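Local coordinates for protein p1 (Rice yellow mottle virus, PDB 6TY0) that suppresses RNA silencing and has a role in viral spread as a multitask zinc-finger protein, of which this chain is the N-terminal part, at residues T2-L7 with V58-A63. Sequence-based numbering, arbitrary orientation.
Sequences TRLEVL and VSVSFA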
loop_
_atom_site.group_PDB
_atom_site.type_symbol
_atom_site.label_atom_id
_atom_site.label_comp_id
_atom_site.label_asym_id
_atom_site.label_seq_id
_atom_site.Cartn_x
_atom_site.Cartn_y
_atom_site.Cartn_z
ATOM N N THR A 2 0.161 -3.120 7.805
ATOM C CA THR A 2 -1.093 -3.523 8.430
ATOM C C THR A 2 -2.134 -3.712 7.320
ATOM O O THR A 2 -2.254 -2.871 6.439
ATOM C CB THR A 2 -1.621 -2.467 9.429
ATOM O OG1 THR A 2 -0.614 -2.139 10.395
ATOM C CG2 THR A 2 -2.914 -2.956 10.150
ATOM N N ARG A 3 -2.862 -4.825 7.355
ATOM C CA ARG A 3 -3.912 -5.099 6.382
ATOM C C ARG A 3 -5.189 -4.360 6.801
ATOM O O ARG A 3 -5.583 -4.400 7.965
ATOM C CB ARG A 3 -4.193 -6.589 6.334
ATOM C CG ARG A 3 -5.130 -7.036 5.238
ATOM C CD ARG A 3 -5.620 -8.452 5.550
ATOM N NE ARG A 3 -4.538 -9.453 5.583
ATOM C CZ ARG A 3 -4.295 -10.378 4.641
ATOM N NH1 ARG A 3 -5.035 -10.452 3.526
ATOM N NH2 ARG A 3 -3.306 -11.248 4.810
ATOM N N LEU A 4 -5.791 -3.618 5.884
ATOM C CA LEU A 4 -7.150 -3.086 6.113
ATOM C C LEU A 4 -8.122 -3.814 5.176
ATOM O O LEU A 4 -8.018 -3.692 3.965
ATOM C CB LEU A 4 -7.198 -1.602 5.815
ATOM C CG LEU A 4 -8.564 -0.992 6.105
ATOM C CD1 LEU A 4 -8.592 -0.466 7.523
ATOM C CD2 LEU A 4 -8.857 0.116 5.124
ATOM N N GLU A 5 -9.035 -4.581 5.758
ATOM C CA GLU A 5 -10.052 -5.299 5.042
ATOM C C GLU A 5 -11.264 -4.420 4.743
ATOM O O GLU A 5 -11.711 -3.651 5.600
ATOM C CB GLU A 5 -10.536 -6.499 5.873
ATOM C CG GLU A 5 -9.433 -7.476 6.255
ATOM C CD GLU A 5 -9.929 -8.902 6.519
ATOM O OE1 GLU A 5 -11.155 -9.119 6.681
ATOM O OE2 GLU A 5 -9.070 -9.815 6.567
ATOM N N VAL A 6 -11.796 -4.570 3.543
ATOM C CA VAL A 6 -12.970 -3.841 3.098
ATOM C C VAL A 6 -14.029 -4.831 2.620
ATOM O O VAL A 6 -13.767 -5.637 1.737
ATOM C CB VAL A 6 -12.644 -2.933 1.919
ATOM C CG1 VAL A 6 -13.877 -2.157 1.494
ATOM C CG2 VAL A 6 -11.500 -1.990 2.288
ATOM N N LEU A 7 -15.192 -4.804 3.265
ATOM C CA LEU A 7 -16.317 -5.692 2.920
ATOM C C LEU A 7 -17.256 -4.906 2.047
ATOM O O LEU A 7 -17.633 -3.776 2.390
ATOM C CB LEU A 7 -17.051 -6.140 4.169
ATOM C CG LEU A 7 -18.292 -7.017 3.965
ATOM C CD1 LEU A 7 -17.950 -8.380 3.386
ATOM C CD2 LEU A 7 -18.959 -7.184 5.324
ATOM N N VAL A 58 -12.017 0.338 -5.642
ATOM C CA VAL A 58 -12.232 0.862 -4.315
ATOM C C VAL A 58 -10.978 1.704 -4.029
ATOM O O VAL A 58 -9.861 1.279 -4.314
ATOM C CB VAL A 58 -12.466 -0.224 -3.246
ATOM C CG1 VAL A 58 -11.283 -1.154 -3.068
ATOM C CG2 VAL A 58 -12.828 0.431 -1.923
ATOM N N SER A 59 -11.173 2.924 -3.585
ATOM C CA SER A 59 -10.022 3.768 -3.227
ATOM C C SER A 59 -10.050 4.069 -1.751
ATOM O O SER A 59 -11.126 4.261 -1.141
ATOM C CB SER A 59 -10.049 5.067 -4.028
ATOM O OG SER A 59 -11.075 5.911 -3.540
ATOM N N VAL A 60 -8.878 4.086 -1.150
ATOM C CA VAL A 60 -8.802 4.347 0.263
ATOM C C VAL A 60 -7.736 5.400 0.445
ATOM O O VAL A 60 -6.586 5.189 0.072
ATOM C CB VAL A 60 -8.493 3.077 1.064
ATOM C CG1 VAL A 60 -8.547 3.331 2.567
ATOM C CG2 VAL A 60 -9.460 1.948 0.700
ATOM N N SER A 61 -8.149 6.530 1.015
ATOM C CA SER A 61 -7.303 7.664 1.276
ATOM C C SER A 61 -7.125 7.848 2.760
ATOM O O SER A 61 -8.077 7.784 3.530
ATOM C CB SER A 61 -7.961 8.955 0.743
ATOM O OG SER A 61 -8.273 8.760 -0.629
ATOM N N PHE A 62 -5.910 8.182 3.144
ATOM C CA PHE A 62 -5.600 8.553 4.531
ATOM C C PHE A 62 -5.016 9.957 4.524
ATOM O O PHE A 62 -4.178 10.289 3.690
ATOM C CB PHE A 62 -4.566 7.610 5.140
ATOM C CG PHE A 62 -4.959 6.171 5.131
ATOM C CD1 PHE A 62 -4.941 5.436 3.958
ATOM C CD2 PHE A 62 -5.313 5.542 6.292
ATOM C CE1 PHE A 62 -5.270 4.095 3.948
ATOM C CE2 PHE A 62 -5.646 4.198 6.312
ATOM C CZ PHE A 62 -5.616 3.462 5.138
ATOM N N ALA A 63 -5.471 10.794 5.434
ATOM C CA ALA A 63 -4.839 12.121 5.594
ATOM C C ALA A 63 -4.881 12.534 7.061
ATOM O O ALA A 63 -5.933 12.381 7.684
ATOM C CB ALA A 63 -5.597 13.130 4.770
#
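Leu4 and Val60 meet through one pair of methyl groups, CD2 of Leu4 lying 4.1 Å from CG1 of Val60. Followed outward, the leucine begins with a CB that points toward 58-63 but stays short of contact. CG, set anti to the backbone N (chi1 -177°), carries the branch farther across. CD2 makes the touch with Val60, while CD1 lies farther off. CD2 also has CZ of Phe62 4.7 Å away, a looser approach, to the para carbon. Leucine suits this place because its branch sits one carbon further out than a valine's, so its CD2 reaches across a gap of 9.6 Å between the CA atoms of Leu4 and Val60; the shorter, beta-branched valine fills the remainder and fits readily into an extended strand. Two residues further along each strand, in opposite senses, two valines suffice, with CG1 of Val6 lying 4.4 Å from CG2 of Val58, where the CA atoms of Val6 and Val58 come to 8.8 Å. All four residues are buried, and no hydrogen bond joins the segments, so the contact is purely apolar and fairly loose.

The segments run in roughly opposite senses, at an oblique angle, yet they belong to different sheets. Strand 2-10 pairs through its backbone with 26-32, and Leu4 bonds to Val30 there; strand 54-64 lies between 70-77 and 86-90. Phe88 of 86-90 touches both Leu4 and Val60, joining them in one apolar layer, and Pro44 packs on Leu4 and Val6. The zinc site of Cys64, Cys67, Cys92 and Cys95 lies apart, the side chain of Val60 being about 13 Å from a zinc ion. Two beta sheets stacked face to face around such apolar residues are consistent with a sandwich-like core.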